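Local atomic coordinates of putative enoyl-CoA hydratase/isomerase (Bordetella parapertussis, PDB entry 3ISA), a protein that is probably an acyl-CoA-processing enzyme of the enoyl-CoA hydratase/isomerase (crotonase) family, although its own substrate and reaction are not established. Residues A112-F117 against I174-D179; L90-A95 against T144-D149; Y124-A129 against A184-L189. All coordinates share one frame; numbering follows the deposited sequence.

How the contacts relate
Crotonase-fold proteins pack helices round a core sheet. Here contacts 1 and 2 sit near the middle of the subunit, their centres about 10 Å apart, while contact 3 lies about 17 Å from the chain's centre. Contacts 1 and 2 touch: Leu91 of helix 77-95 packs on Leu116 of helix 112-119, and the Phe147 and Phe176 rings meet edge-to-face. The centre of contact 3 is about 13 Å from that of contact 1, which it touches through Val177 beside Cys125 and Arg178 bonded to Tyr124, and about 22 Å from that of contact 2, which it does not touch. Segments 90-95, 112-117 and 124-129 come first; partners 144-149, 174-179 and 184-189 follow in the same order, interlocking one crotonase-type subunit.

Contact 1 (A112-F117 against I174-D179); sequences AGVDLF and IGFVRD
Phe117 and Phe176 bury the most surface here, and their meeting shows how aromatic packing seats a loop against a helix. Both rings hang anti to their backbone nitrogens (chi1 -173° and -168°), which carries them toward one another between helix 112-119 and the loop after helix 168-173. They meet obliquely, centroids 5.6 Å apart and planes inclined by 56°, with Phe117 CD2 3.6 Å from Phe176 CE2. Phe176 CE2 and CZ lie at the edge of the Phe117 ring, near its plane. Further round the same edge comes Val177 CG1, 3.7 Å from Phe117 CE2. One helical turn back, Val114 CG1 reaches Phe176 CZ at 3.7 Å, so the end of the Phe176 ring fits between two side chains of the helix. Gly175, in a Schellman motif, turns the chain just before Phe176. Phe131 and Phe166 extend the aromatic cluster. In crotonase relatives the start of the helix at this place lends a backbone N-H to the oxyanion hole, probably so here too. Between these two segments the contact is wholly apolar, which implies that shape and burial hold this interface, while directed bonds of the loop go to Arg123, from Phe176 O and Gly175 O.

Contact 2 (L90-A95 against T144-D149); sequences LLQRVA and TRRFRD
Arg146 reaches across from helix 144-151 to lie against Leu91, Gln92 and Ala95 of helix 77-95, and its side chain makes every contact between the two segments. The chain leaves CA with CG beside the backbone N (chi1 -76°), runs extended through chi2, then bends at chi3 (-54°), turning the guanidinium across the other helix instead of letting it run straight on. The methylene CD of Arg146, just before the flat group, rests 3.9 Å from Ala95 CB. One turn earlier Leu91 comes over one face of the guanidinium: its CB lies 3.5 Å from Arg146 NH2, and its CD1 approaches the same nitrogen equally closely. Both atoms can do so because Leu91 holds CG opposite its carbonyl carbon and runs on with CD1 extended, so that the side chain lies at about a right angle to the arginine. Gln92 also crosses at about a right angle, with CG 3.8 Å from Arg146 NH1.

Helices 77-95 and 144-151 are among the helices packed round the core sheet of the crotonase fold. Their short segments run at 31° to each other with axes 12.4 Å apart at closest approach, a wide spacing bridged by the length of the arginine. The charge is not left among hydrocarbons, since Arg146 NH1 forms a salt bridge with Glu88 OE2, one turn before Gln92. The Gln92 chain stays extended beyond CG and carries its amide past the arginine: NE2 gives to the same Glu88 oxygen and to Asp217 O, whereas OE1 is bound by Arg226 of a neighbouring subunit, which joins this packing to the hexamer.

Contact 3 (Y124-A129 against A184-L189); sequences YCTPEA and AQWPAL
Tyr124 and Leu189 join strand 122-125 of the core sheet of the crotonase fold to helix 186-197, which packs against it through Leu189 and Trp186, and the pair illustrates how a helix can be seated on a sheet by a leucine laid over an aromatic ring. Tyr124 points toward the helix, while the following residue, Cys125, points away, as expected of neighbours on a strand. The tyrosine ring stands beside its own backbone N (chi1 -68°) and offers a face to the helix.

Leu189 covers that face with both methyl groups. CD1 makes a CH-pi contact, 3.7 Å from the centroid of the Tyr124 ring and 14° off the ring normal. The second branch of Leu189 is set toward the phenol end, where CD2 lies 3.8 Å from Tyr124 CZ. With its two methyls spread along the ring from CG to the hydroxyl, the leucine follows the long direction of the tyrosine. The phenol is also secured at its polar end, because Tyr124 OH is hydrogen-bonded to NE of Arg178, in the segment that precedes strand 179-180. Leu102 and Leu104 of strand 100-105 pack beside the same tyrosine.

A smaller contact lies where the strand gives way to a type I turn from Thr126 to Ala129, closed by a bond of 3.0 Å from Ala129 N to Thr126 O. Here Trp186, three residues before Leu189, brings its six-membered ring up to the threonine. The indole N-H is used on Ala181 O, a bond that helps to fix how the ring is turned. Thr126 holds OG1 between its backbone N and carbonyl carbon (chi1 53°), leaving the methyl to meet the indole, with Thr126 CG2 3.8 Å from Trp186 CZ2.

Contact 1 (A112-F117 against I174-D179)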
loop_
_atom_site.group_PDB
_atom_site.type_symbol
_atom_site.label_atom_id
_atom_site.label_comp_id
_atom_site.label_asym_id
_atom_site.label_seq_id
_atom_site.Cartn_x
_atom_site.Cartn_y
_atom_site.Cartn_z
ATOM N N ALA D 112 -27.173 1.758 -10.469
ATOM C CA ALA D 112 -26.903 0.739 -9.462
ATOM C C ALA D 112 -27.346 -0.677 -9.893
ATOM O O ALA D 112 -26.789 -1.669 -9.430
ATOM C CB ALA D 112 -27.532 1.138 -8.132
ATOM N N GLY D 113 -28.339 -0.745 -10.781
ATOM C CA GLY D 113 -28.721 -2.001 -11.445
ATOM C C GLY D 113 -27.579 -2.625 -12.225
ATOM O O GLY D 113 -27.293 -3.824 -12.097
ATOM N N VAL D 114 -26.919 -1.813 -13.043
ATOM C CA VAL D 114 -25.731 -2.252 -13.763
ATOM C C VAL D 114 -24.599 -2.572 -12.783
ATOM O O VAL D 114 -23.875 -3.533 -12.984
ATOM C CB VAL D 114 -25.293 -1.202 -14.844
ATOM C CG1 VAL D 114 -24.060 -1.688 -15.648
ATOM C CG2 VAL D 114 -26.478 -0.880 -15.785
ATOM N N ASP D 115 -24.467 -1.797 -11.704
ATOM C CA ASP D 115 -23.401 -2.076 -10.731
ATOM C C ASP D 115 -23.602 -3.422 -9.987
ATOM O O ASP D 115 -22.634 -4.147 -9.690
ATOM C CB ASP D 115 -23.308 -0.929 -9.728
ATOM C CG ASP D 115 -22.920 0.394 -10.383
ATOM O OD1 ASP D 115 -21.951 0.420 -11.184
ATOM O OD2 ASP D 115 -23.597 1.402 -10.106
ATOM N N LEU D 116 -24.858 -3.746 -9.704
ATOM C CA LEU D 116 -25.180 -5.011 -9.057
ATOM C C LEU D 116 -24.783 -6.173 -9.963
ATOM O O LEU D 116 -24.164 -7.141 -9.512
ATOM C CB LEU D 116 -26.661 -5.054 -8.678
ATOM C CG LEU D 116 -27.154 -6.384 -8.072
ATOM C CD1 LEU D 116 -26.349 -6.766 -6.812
ATOM C CD2 LEU D 116 -28.649 -6.241 -7.783
ATOM N N PHE D 117 -25.137 -6.044 -11.240
ATOM C CA PHE D 117 -24.714 -6.952 -12.287
ATOM C C PHE D 117 -23.173 -7.086 -12.324
ATOM O O PHE D 117 -22.646 -8.210 -12.300
ATOM C CB PHE D 117 -25.268 -6.424 -13.624
ATOM C CG PHE D 117 -25.044 -7.341 -14.784
ATOM C CD1 PHE D 117 -25.857 -8.458 -14.962
ATOM C CD2 PHE D 117 -24.047 -7.068 -15.727
ATOM C CE1 PHE D 117 -25.653 -9.328 -16.032
ATOM C CE2 PHE D 117 -23.848 -7.917 -16.812
ATOM C CZ PHE D 117 -24.665 -9.053 -16.968
ATOM N N ILE D 174 -15.855 -5.795 -24.578
ATOM C CA ILE D 174 -15.048 -5.225 -23.503
ATOM C C ILE D 174 -14.890 -6.149 -22.278
ATOM O O ILE D 174 -14.208 -5.789 -21.309
ATOM C CB ILE D 174 -15.574 -3.822 -23.104
ATOM C CG1 ILE D 174 -16.941 -3.932 -22.412
ATOM C CG2 ILE D 174 -15.652 -2.920 -24.343
ATOM C CD1 ILE D 174 -17.587 -2.590 -22.066
ATOM N N GLY D 175 -15.510 -7.332 -22.330
ATOM C CA GLY D 175 -15.400 -8.321 -21.253
ATOM C C GLY D 175 -16.331 -8.066 -20.073
ATOM O O GLY D 175 -16.156 -8.654 -18.999
ATOM N N PHE D 176 -17.327 -7.204 -20.279
ATOM C CA PHE D 176 -18.340 -6.941 -19.259
ATOM C C PHE D 176 -19.301 -8.134 -19.096
ATOM O O PHE D 176 -19.821 -8.370 -18.008
ATOM C CB PHE D 176 -19.083 -5.621 -19.531
ATOM C CG PHE D 176 -19.937 -5.152 -18.370
ATOM C CD1 PHE D 176 -19.367 -4.895 -17.123
ATOM C CD2 PHE D 176 -21.301 -4.968 -18.525
ATOM C CE1 PHE D 176 -20.161 -4.472 -16.044
ATOM C CE2 PHE D 176 -22.107 -4.552 -17.454
ATOM C CZ PHE D 176 -21.534 -4.304 -16.210
ATOM N N VAL D 177 -19.547 -8.877 -20.178
ATOM C CA VAL D 177 -20.304 -10.140 -20.078
ATOM C C VAL D 177 -19.458 -11.300 -20.604
ATOM O O VAL D 177 -18.608 -11.105 -21.483
ATOM C CB VAL D 177 -21.718 -10.091 -20.761
ATOM C CG1 VAL D 177 -22.619 -9.054 -20.085
ATOM C CG2 VAL D 177 -21.627 -9.812 -22.252
ATOM N N ARG D 178 -19.663 -12.487 -20.031
ATOM C CA ARG D 178 -18.995 -13.715 -20.482
ATOM C C ARG D 178 -19.451 -14.035 -21.886
ATOM O O ARG D 178 -18.648 -14.371 -22.757
ATOM C CB ARG D 178 -19.375 -14.895 -19.592
ATOM C CG ARG D 178 -18.432 -15.147 -18.470
ATOM C CD ARG D 178 -19.056 -16.071 -17.432
ATOM N NE ARG D 178 -18.744 -17.486 -17.654
ATOM C CZ ARG D 178 -17.664 -18.107 -17.178
ATOM N NH1 ARG D 178 -17.474 -19.399 -17.424
ATOM N NH2 ARG D 178 -16.771 -17.437 -16.459
ATOM N N ASP D 179 -20.757 -13.920 -22.084
ATOM C CA ASP D 179 -21.381 -14.209 -23.351
ATOM C C ASP D 179 -22.797 -13.693 -23.332
ATOM O O ASP D 179 -23.334 -13.320 -22.278
ATOM C CB ASP D 179 -21.382 -15.717 -23.637
ATOM C CG ASP D 179 -21.108 -16.026 -25.102
ATOM O OD1 ASP D 179 -21.821 -15.485 -25.982
ATOM O OD2 ASP D 179 -20.164 -16.801 -25.368
#

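Contact 2 (L90-A95 against T144-D149)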
loop_
_atom_site.group_PDB
_atom_site.type_symbol
_atom_site.label_atom_id
_atom_site.label_comp_id
_atom_site.label_asym_id
_atom_site.label_seq_id
_atom_site.Cartn_x
_atom_site.Cartn_y
_atom_site.Cartn_z
ATOM N N LEU D 90 -24.212 -3.042 -0.066
ATOM C CA LEU D 90 -24.721 -4.223 -0.747
ATOM C C LEU D 90 -23.780 -4.689 -1.869
ATOM O O LEU D 90 -23.441 -5.882 -1.938
ATOM C CB LEU D 90 -26.123 -3.966 -1.316
ATOM C CG LEU D 90 -26.661 -5.085 -2.229
ATOM C CD1 LEU D 90 -26.839 -6.443 -1.494
ATOM C CD2 LEU D 90 -27.944 -4.647 -2.954
ATOM N N LEU D 91 -23.348 -3.755 -2.713
ATOM C CA LEU D 91 -22.476 -4.091 -3.853
ATOM C C LEU D 91 -21.153 -4.715 -3.373
ATOM O O LEU D 91 -20.648 -5.676 -3.951
ATOM C CB LEU D 91 -22.237 -2.840 -4.715
ATOM C CG LEU D 91 -23.495 -2.222 -5.325
ATOM C CD1 LEU D 91 -23.165 -0.915 -6.037
ATOM C CD2 LEU D 91 -24.168 -3.226 -6.262
ATOM N N GLN D 92 -20.621 -4.179 -2.279
ATOM C CA GLN D 92 -19.383 -4.698 -1.730
ATOM C C GLN D 92 -19.558 -6.111 -1.153
ATOM O O GLN D 92 -18.665 -6.955 -1.292
ATOM C CB GLN D 92 -18.811 -3.700 -0.712
ATOM C CG GLN D 92 -18.306 -2.417 -1.412
ATOM C CD GLN D 92 -17.598 -1.460 -0.474
ATOM O OE1 GLN D 92 -17.324 -1.787 0.692
ATOM N NE2 GLN D 92 -17.278 -0.275 -0.983
ATOM N N ARG D 93 -20.707 -6.371 -0.526
ATOM C CA ARG D 93 -21.028 -7.698 -0.008
ATOM C C ARG D 93 -21.130 -8.717 -1.142
ATOM O O ARG D 93 -20.595 -9.813 -1.035
ATOM C CB ARG D 93 -22.348 -7.662 0.759
ATOM C CG ARG D 93 -22.202 -7.271 2.211
ATOM C CD ARG D 93 -23.455 -6.560 2.633
ATOM N NE ARG D 93 -23.889 -6.865 3.993
ATOM C CZ ARG D 93 -23.648 -6.099 5.046
ATOM N NH1 ARG D 93 -24.120 -6.451 6.229
ATOM N NH2 ARG D 93 -22.944 -4.981 4.922
ATOM N N VAL D 94 -21.790 -8.332 -2.229
ATOM C CA VAL D 94 -21.909 -9.205 -3.411
ATOM C C VAL D 94 -20.529 -9.406 -4.079
ATOM O O VAL D 94 -20.118 -10.558 -4.338
ATOM C CB VAL D 94 -22.965 -8.673 -4.402
ATOM C CG1 VAL D 94 -23.048 -9.577 -5.663
ATOM C CG2 VAL D 94 -24.330 -8.552 -3.706
ATOM N N ALA D 95 -19.810 -8.302 -4.303
ATOM C CA ALA D 95 -18.474 -8.344 -4.946
ATOM C C ALA D 95 -17.462 -9.213 -4.209
ATOM O O ALA D 95 -16.710 -9.968 -4.842
ATOM C CB ALA D 95 -17.918 -6.951 -5.153
ATOM N N THR D 144 -17.483 2.766 -9.733
ATOM C CA THR D 144 -16.536 3.265 -10.730
ATOM C C THR D 144 -15.288 2.388 -10.870
ATOM O O THR D 144 -14.956 1.934 -11.976
ATOM C CB THR D 144 -16.172 4.763 -10.450
ATOM O OG1 THR D 144 -17.376 5.541 -10.283
ATOM C CG2 THR D 144 -15.312 5.320 -11.595
ATOM N N ARG D 145 -14.608 2.130 -9.753
ATOM C CA ARG D 145 -13.382 1.335 -9.775
ATOM C C ARG D 145 -13.637 -0.124 -10.113
ATOM O O ARG D 145 -12.817 -0.746 -10.799
ATOM C CB ARG D 145 -12.662 1.413 -8.432
ATOM C CG ARG D 145 -12.061 2.789 -8.145
ATOM C CD ARG D 145 -11.058 2.672 -7.013
ATOM N NE ARG D 145 -10.534 3.978 -6.600
ATOM C CZ ARG D 145 -11.136 4.810 -5.758
ATOM N NH1 ARG D 145 -12.337 4.502 -5.232
ATOM N NH2 ARG D 145 -10.541 5.963 -5.459
ATOM N N ARG D 146 -14.762 -0.669 -9.636
ATOM C CA ARG D 146 -15.138 -2.051 -9.994
ATOM C C ARG D 146 -15.387 -2.187 -11.479
ATOM O O ARG D 146 -14.958 -3.181 -12.098
ATOM C CB ARG D 146 -16.336 -2.566 -9.183
ATOM C CG ARG D 146 -15.960 -2.959 -7.724
ATOM C CD ARG D 146 -17.143 -3.624 -6.940
ATOM N NE ARG D 146 -18.328 -2.765 -6.968
ATOM C CZ ARG D 146 -18.602 -1.793 -6.095
ATOM N NH1 ARG D 146 -17.819 -1.559 -5.042
ATOM N NH2 ARG D 146 -19.696 -1.069 -6.262
ATOM N N PHE D 147 -16.052 -1.200 -12.068
ATOM C CA PHE D 147 -16.256 -1.243 -13.510
ATOM C C PHE D 147 -14.917 -1.131 -14.253
ATOM O O PHE D 147 -14.662 -1.896 -15.186
ATOM C CB PHE D 147 -17.267 -0.195 -13.952
ATOM C CG PHE D 147 -17.618 -0.263 -15.417
ATOM C CD1 PHE D 147 -18.322 -1.350 -15.931
ATOM C CD2 PHE D 147 -17.254 0.779 -16.276
ATOM C CE1 PHE D 147 -18.647 -1.405 -17.292
ATOM C CE2 PHE D 147 -17.580 0.744 -17.620
ATOM C CZ PHE D 147 -18.273 -0.347 -18.132
ATOM N N ARG D 148 -14.041 -0.244 -13.775
ATOM C CA ARG D 148 -12.674 -0.121 -14.279
ATOM C C ARG D 148 -11.888 -1.449 -14.255
ATOM O O ARG D 148 -11.269 -1.821 -15.254
ATOM C CB ARG D 148 -11.918 0.956 -13.498
ATOM C CG ARG D 148 -10.448 1.106 -13.908
ATOM C CD ARG D 148 -9.678 1.700 -12.759
ATOM N NE ARG D 148 -9.593 0.786 -11.623
ATOM C CZ ARG D 148 -9.133 1.144 -10.427
ATOM N NH1 ARG D 148 -8.719 2.397 -10.220
ATOM N NH2 ARG D 148 -9.075 0.255 -9.442
ATOM N N ASP D 149 -11.960 -2.164 -13.133
ATOM C CA ASP D 149 -11.255 -3.433 -12.925
ATOM C C ASP D 149 -11.659 -4.500 -13.936
ATOM O O ASP D 149 -10.839 -5.342 -14.305
ATOM C CB ASP D 149 -11.481 -3.943 -11.505
ATOM C CG ASP D 149 -10.715 -3.140 -10.459
ATOM O OD1 ASP D 149 -9.915 -2.246 -10.807
ATOM O OD2 ASP D 149 -10.889 -3.422 -9.268
#

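Contact 3 (Y124-A129 against A184-L189)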
loop_
_atom_site.group_PDB
_atom_site.type_symbol
_atom_site.label_atom_id
_atom_site.label_comp_id
_atom_site.label_asym_id
_atom_site.label_seq_id
_atom_site.Cartn_x
_atom_site.Cartn_y
_atom_site.Cartn_z
ATOM N N TYR D 124 -23.947 -12.757 -17.674
ATOM C CA TYR D 124 -24.523 -13.071 -18.984
ATOM C C TYR D 124 -25.676 -12.122 -19.251
ATOM O O TYR D 124 -26.337 -11.656 -18.318
ATOM C CB TYR D 124 -25.042 -14.517 -19.023
ATOM C CG TYR D 124 -23.970 -15.583 -18.969
ATOM C CD1 TYR D 124 -23.397 -16.084 -20.144
ATOM C CD2 TYR D 124 -23.547 -16.113 -17.752
ATOM C CE1 TYR D 124 -22.419 -17.072 -20.100
ATOM C CE2 TYR D 124 -22.569 -17.094 -17.695
ATOM C CZ TYR D 124 -22.012 -17.572 -18.873
ATOM O OH TYR D 124 -21.044 -18.542 -18.822
ATOM N N CYS D 125 -25.933 -11.832 -20.524
ATOM C CA CYS D 125 -27.125 -11.068 -20.860
ATOM C C CYS D 125 -27.764 -11.561 -22.160
ATOM O O CYS D 125 -27.134 -12.294 -22.915
ATOM C CB CYS D 125 -26.825 -9.568 -20.927
ATOM S SG CYS D 125 -25.794 -9.049 -22.317
ATOM N N THR D 126 -29.013 -11.172 -22.390
ATOM C CA THR D 126 -29.691 -11.436 -23.660
ATOM C C THR D 126 -29.057 -10.567 -24.762
ATOM O O THR D 126 -28.542 -9.488 -24.464
ATOM C CB THR D 126 -31.215 -11.155 -23.571
ATOM O OG1 THR D 126 -31.446 -9.827 -23.072
ATOM C CG2 THR D 126 -31.921 -12.193 -22.697
ATOM N N PRO D 127 -29.079 -11.029 -26.038
ATOM C CA PRO D 127 -28.503 -10.218 -27.132
ATOM C C PRO D 127 -29.115 -8.825 -27.282
ATOM O O PRO D 127 -28.470 -7.934 -27.830
ATOM C CB PRO D 127 -28.813 -11.046 -28.387
ATOM C CG PRO D 127 -28.984 -12.423 -27.910
ATOM C CD PRO D 127 -29.592 -12.319 -26.537
ATOM N N GLU D 128 -30.337 -8.643 -26.788
ATOM C CA GLU D 128 -31.053 -7.372 -26.873
ATOM C C GLU D 128 -30.867 -6.465 -25.634
ATOM O O GLU D 128 -31.414 -5.360 -25.591
ATOM C CB GLU D 128 -32.549 -7.627 -27.108
ATOM C CG GLU D 128 -32.874 -8.559 -28.289
ATOM C CD GLU D 128 -32.867 -10.054 -27.920
ATOM O OE1 GLU D 128 -32.633 -10.397 -26.736
ATOM O OE2 GLU D 128 -33.091 -10.886 -28.829
ATOM N N ALA D 129 -30.098 -6.923 -24.644
ATOM C CA ALA D 129 -29.926 -6.164 -23.385
ATOM C C ALA D 129 -29.092 -4.893 -23.562
ATOM O O ALA D 129 -28.239 -4.809 -24.452
ATOM C CB ALA D 129 -29.311 -7.058 -22.301
ATOM N N ALA D 184 -33.875 -18.841 -22.484
ATOM C CA ALA D 184 -34.038 -20.298 -22.559
ATOM C C ALA D 184 -32.772 -21.091 -22.180
ATOM O O ALA D 184 -32.872 -22.235 -21.724
ATOM C CB ALA D 184 -34.545 -20.713 -23.952
ATOM N N GLN D 185 -31.599 -20.478 -22.362
ATOM C CA GLN D 185 -30.304 -21.074 -21.995
ATOM C C GLN D 185 -29.892 -20.813 -20.542
ATOM O O GLN D 185 -28.916 -21.383 -20.054
ATOM C CB GLN D 185 -29.202 -20.561 -22.929
ATOM C CG GLN D 185 -29.039 -21.356 -24.240
ATOM C CD GLN D 185 -30.274 -21.309 -25.139
ATOM O OE1 GLN D 185 -30.536 -20.307 -25.810
ATOM N NE2 GLN D 185 -31.037 -22.401 -25.150
ATOM N N TRP D 186 -30.630 -19.946 -19.861
ATOM C CA TRP D 186 -30.293 -19.564 -18.479
ATOM C C TRP D 186 -30.311 -20.729 -17.458
ATOM O O TRP D 186 -29.353 -20.842 -16.675
ATOM C CB TRP D 186 -31.114 -18.351 -18.025
ATOM C CG TRP D 186 -30.740 -17.046 -18.714
ATOM C CD1 TRP D 186 -29.832 -16.871 -19.723
ATOM C CD2 TRP D 186 -31.277 -15.742 -18.434
ATOM N NE1 TRP D 186 -29.761 -15.542 -20.076
ATOM C CE2 TRP D 186 -30.644 -14.831 -19.305
ATOM C CE3 TRP D 186 -32.249 -15.258 -17.534
ATOM C CZ2 TRP D 186 -30.937 -13.464 -19.304
ATOM C CZ3 TRP D 186 -32.539 -13.898 -17.532
ATOM C CH2 TRP D 186 -31.881 -13.016 -18.411
ATOM N N PRO D 187 -31.360 -21.609 -17.463
ATOM C CA PRO D 187 -31.272 -22.768 -16.554
ATOM C C PRO D 187 -29.991 -23.609 -16.672
ATOM O O PRO D 187 -29.423 -23.981 -15.643
ATOM C CB PRO D 187 -32.523 -23.594 -16.913
ATOM C CG PRO D 187 -33.505 -22.560 -17.347
ATOM C CD PRO D 187 -32.657 -21.617 -18.182
ATOM N N ALA D 188 -29.533 -23.879 -17.898
ATOM C CA ALA D 188 -28.286 -24.618 -18.115
ATOM C C ALA D 188 -27.045 -23.872 -17.589
ATOM O O ALA D 188 -26.116 -24.496 -17.040
ATOM C CB ALA D 188 -28.117 -24.978 -19.589
ATOM N N LEU D 189 -27.039 -22.549 -17.747
ATOM C CA LEU D 189 -25.951 -21.712 -17.215
ATOM C C LEU D 189 -25.911 -21.762 -15.690
ATOM O O LEU D 189 -24.833 -21.793 -15.087
ATOM C CB LEU D 189 -26.081 -20.265 -17.703
ATOM C CG LEU D 189 -25.826 -19.990 -19.188
ATOM C CD1 LEU D 189 -26.118 -18.516 -19.487
ATOM C CD2 LEU D 189 -24.409 -20.366 -19.601
#